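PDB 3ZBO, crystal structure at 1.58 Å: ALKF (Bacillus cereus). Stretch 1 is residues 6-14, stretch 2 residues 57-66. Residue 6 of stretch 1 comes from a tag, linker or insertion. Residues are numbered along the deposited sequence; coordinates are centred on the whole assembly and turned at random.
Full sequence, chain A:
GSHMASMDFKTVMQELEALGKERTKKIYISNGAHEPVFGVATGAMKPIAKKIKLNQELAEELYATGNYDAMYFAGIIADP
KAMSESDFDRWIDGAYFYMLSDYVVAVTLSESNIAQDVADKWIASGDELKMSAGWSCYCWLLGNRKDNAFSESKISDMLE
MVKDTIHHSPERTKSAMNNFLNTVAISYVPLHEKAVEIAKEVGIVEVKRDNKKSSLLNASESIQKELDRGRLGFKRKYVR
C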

# COMPACT_ATOMS: atom_id res chain seq x y z
N SER A 6 12.18 -17.92 -20.99
CA SER A 6 11.70 -17.06 -19.85
C SER A 6 12.01 -17.72 -18.50
O SER A 6 12.03 -18.95 -18.41
CB SER A 6 10.20 -16.75 -19.96
OG SER A 6 9.46 -17.88 -20.39
N MET A 7 12.26 -16.88 -17.48
CA MET A 7 12.72 -17.33 -16.17
C MET A 7 11.64 -18.21 -15.54
O MET A 7 10.47 -17.86 -15.60
CB MET A 7 12.98 -16.09 -15.31
CG MET A 7 14.40 -15.65 -15.37
SD MET A 7 14.80 -14.81 -13.82
CE MET A 7 14.98 -16.12 -12.65
N ASP A 8 12.00 -19.35 -14.98
CA ASP A 8 10.98 -20.17 -14.39
C ASP A 8 10.88 -19.95 -12.87
O ASP A 8 11.67 -19.27 -12.28
CB ASP A 8 11.07 -21.65 -14.79
CG ASP A 8 12.36 -22.28 -14.40
OD1 ASP A 8 13.00 -21.77 -13.42
OD2 ASP A 8 12.77 -23.30 -15.07
N PHE A 9 9.76 -20.40 -12.36
CA PHE A 9 9.45 -20.32 -10.92
C PHE A 9 10.59 -20.76 -10.04
O PHE A 9 10.99 -20.02 -9.09
CB PHE A 9 8.19 -21.16 -10.62
CG PHE A 9 7.88 -21.26 -9.18
CD1 PHE A 9 7.25 -20.23 -8.53
CD2 PHE A 9 8.28 -22.40 -8.44
CE1 PHE A 9 6.96 -20.34 -7.17
CE2 PHE A 9 8.05 -22.53 -7.06
CZ PHE A 9 7.38 -21.47 -6.41
N LYS A 10 11.16 -21.94 -10.32
CA LYS A 10 12.20 -22.46 -9.41
C LYS A 10 13.43 -21.55 -9.41
O LYS A 10 14.07 -21.32 -8.35
CB LYS A 10 12.68 -23.87 -9.84
CG LYS A 10 14.22 -24.08 -9.54
CD LYS A 10 15.11 -24.61 -10.74
CE LYS A 10 16.53 -25.18 -10.24
NZ LYS A 10 16.51 -26.53 -9.50
N THR A 11 13.77 -21.00 -10.57
CA THR A 11 14.92 -20.12 -10.71
C THR A 11 14.68 -18.79 -9.98
O THR A 11 15.56 -18.28 -9.26
CB THR A 11 15.23 -19.85 -12.17
OG1 THR A 11 15.53 -21.11 -12.78
CG2 THR A 11 16.42 -18.90 -12.35
N VAL A 12 13.49 -18.23 -10.10
CA VAL A 12 13.22 -17.01 -9.33
C VAL A 12 13.29 -17.21 -7.85
O VAL A 12 13.86 -16.33 -7.14
CB VAL A 12 11.80 -16.43 -9.69
CG1 VAL A 12 11.46 -15.22 -8.80
CG2 VAL A 12 11.74 -16.09 -11.23
N MET A 13 12.71 -18.32 -7.37
CA MET A 13 12.73 -18.64 -5.95
C MET A 13 14.18 -18.85 -5.48
O MET A 13 14.57 -18.38 -4.39
CB MET A 13 11.89 -19.84 -5.63
CG MET A 13 10.35 -19.67 -5.81
SD MET A 13 9.74 -18.31 -4.73
CE MET A 13 9.84 -19.04 -3.12
N GLN A 14 15.00 -19.48 -6.31
CA GLN A 14 16.43 -19.58 -5.90
C GLN A 14 17.14 -18.25 -5.81
O GLN A 14 17.91 -17.99 -4.82
CB GLN A 14 17.17 -20.49 -6.88
CG GLN A 14 16.89 -21.95 -6.57
CD GLN A 14 17.34 -22.88 -7.69
OE1 GLN A 14 17.48 -24.08 -7.46
NE2 GLN A 14 17.57 -22.34 -8.91
N GLU A 57 1.46 -15.20 -15.21
CA GLU A 57 1.48 -16.59 -14.78
C GLU A 57 2.50 -16.82 -13.66
O GLU A 57 2.18 -17.49 -12.66
CB GLU A 57 1.75 -17.48 -15.99
CG GLU A 57 1.50 -18.94 -15.75
CD GLU A 57 2.53 -19.65 -14.94
OE1 GLU A 57 3.74 -19.33 -15.15
OE2 GLU A 57 2.17 -20.49 -14.07
N LEU A 58 3.71 -16.29 -13.86
CA LEU A 58 4.76 -16.47 -12.90
C LEU A 58 4.37 -15.66 -11.62
O LEU A 58 4.59 -16.22 -10.51
CB LEU A 58 6.04 -15.84 -13.44
CG LEU A 58 7.25 -15.96 -12.55
CD1 LEU A 58 7.54 -17.37 -11.97
CD2 LEU A 58 8.51 -15.46 -13.36
N ALA A 59 3.72 -14.51 -11.80
CA ALA A 59 3.30 -13.73 -10.62
C ALA A 59 2.33 -14.57 -9.80
O ALA A 59 2.46 -14.59 -8.52
CB ALA A 59 2.58 -12.37 -11.02
N GLU A 60 1.45 -15.27 -10.49
CA GLU A 60 0.50 -16.10 -9.73
C GLU A 60 1.16 -17.18 -8.96
O GLU A 60 0.77 -17.46 -7.78
CB GLU A 60 -0.62 -16.68 -10.60
CG GLU A 60 -1.53 -15.64 -11.17
CD GLU A 60 -2.50 -14.97 -10.19
OE1 GLU A 60 -2.72 -15.56 -9.14
OE2 GLU A 60 -3.07 -13.96 -10.51
N GLU A 61 2.13 -17.88 -9.59
CA GLU A 61 2.81 -18.91 -8.83
C GLU A 61 3.62 -18.37 -7.64
O GLU A 61 3.64 -19.04 -6.58
CB GLU A 61 3.76 -19.70 -9.76
CG GLU A 61 3.03 -20.45 -10.84
CD GLU A 61 3.94 -21.52 -11.51
OE1 GLU A 61 4.78 -22.20 -10.85
OE2 GLU A 61 3.75 -21.70 -12.75
N LEU A 62 4.24 -17.23 -7.86
CA LEU A 62 5.05 -16.62 -6.78
C LEU A 62 4.10 -16.17 -5.67
O LEU A 62 4.42 -16.41 -4.46
CB LEU A 62 5.85 -15.43 -7.31
CG LEU A 62 6.94 -15.89 -8.26
CD1 LEU A 62 7.49 -14.65 -8.90
CD2 LEU A 62 8.04 -16.60 -7.51
N TYR A 63 2.96 -15.60 -6.02
CA TYR A 63 2.08 -15.10 -4.91
C TYR A 63 1.53 -16.26 -4.08
O TYR A 63 1.38 -16.17 -2.84
CB TYR A 63 0.95 -14.26 -5.54
CG TYR A 63 0.31 -13.39 -4.50
CD1 TYR A 63 0.87 -12.16 -4.14
CD2 TYR A 63 -0.87 -13.81 -3.87
CE1 TYR A 63 0.26 -11.33 -3.16
CE2 TYR A 63 -1.45 -13.05 -2.86
CZ TYR A 63 -0.87 -11.81 -2.53
OH TYR A 63 -1.48 -11.05 -1.55
N ALA A 64 1.34 -17.40 -4.73
CA ALA A 64 0.81 -18.58 -4.07
C ALA A 64 1.74 -19.23 -3.11
O ALA A 64 1.31 -20.18 -2.39
CB ALA A 64 0.34 -19.65 -5.15
N THR A 65 3.03 -18.86 -3.16
CA THR A 65 4.01 -19.45 -2.22
C THR A 65 3.66 -19.14 -0.77
O THR A 65 4.05 -19.90 0.13
CB THR A 65 5.42 -18.98 -2.47
OG1 THR A 65 5.51 -17.60 -2.26
CG2 THR A 65 5.87 -19.40 -3.89
N GLY A 66 3.03 -17.99 -0.56
CA GLY A 66 2.90 -17.49 0.82
C GLY A 66 4.21 -17.02 1.42
O GLY A 66 4.21 -16.71 2.63

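What holds a helix start against a second helix when no hydrogen bond crosses between them? Shape and apolar packing do the work. The helix beginning at Phe 9 and the helix carrying Leu 58 and Leu 62 run at 56° to each other, their axes coming no closer than 10.6 Å, and 361 Å² of surface is buried, both sides summed. That spacing leaves room for side chains to fill the space between the backbones, and the backbones come nearest at Phe 9 and Leu 58, whose CA atoms lie 6.4 Å apart.

Which bump fills which hollow at that near point? Leu 58, with chi1 t and chi2 p, brings its forked end up to the first turn of the other helix. Its CD1 lies 3.7 Å from Phe 9 CA, close against the backbone, while its CD2 sits 3.8 Å from Met 7 O and 3.9 Å from Val 12 CG2. The branched leucine thus occupies a recess made by Met 7, Phe 9 and Val 12. One turn on, Leu 62 CD2 enters a second recess, 3.9 Å from Phe 9 CD1, 3.9 Å from Val 12 CG1 and 3.7 Å from Met 13 SD. Val 12 is buried and points toward the other helix; its two methyls suit the position, CG2 meeting Leu 58 and CG1 meeting Leu 62.

How does Phe 9 cover so much of the contact from a sideways start? Its chi1 is t, and the flat ring extends along the second stretch as far as Thr 65, with CE1 3.6 Å from Thr 65 CG2. That methyl and Leu 58 CD1 lie at the ring's edge, near its plane. At the more exposed margin, Glu 61 OE1 comes 3.6 Å from Phe 9 CB, so an acid group borders the apolar patch. Met 13, long and flexible, curls with all three chi angles m, and its end reaches 4.1 Å from Thr 65 CG2, measured from Met 13 CE.

What keeps the packing surfaces in place? Asp 8 caps the first helix: its OD1 accepts from Thr 11 N at 3.1 Å and from Thr 11 OG1 at 2.7 Å, satisfying an amide that has no helical partner. On the other stretch, Thr 65 OG1 donates to Leu 62 O at 2.7 Å, so the threonine spends its hydroxyl on its own backbone and offers its methyl to Phe 9 and Met 13. Gly 66 then takes a positive phi, which glycine adopts readily, as the chain leaves the helical path.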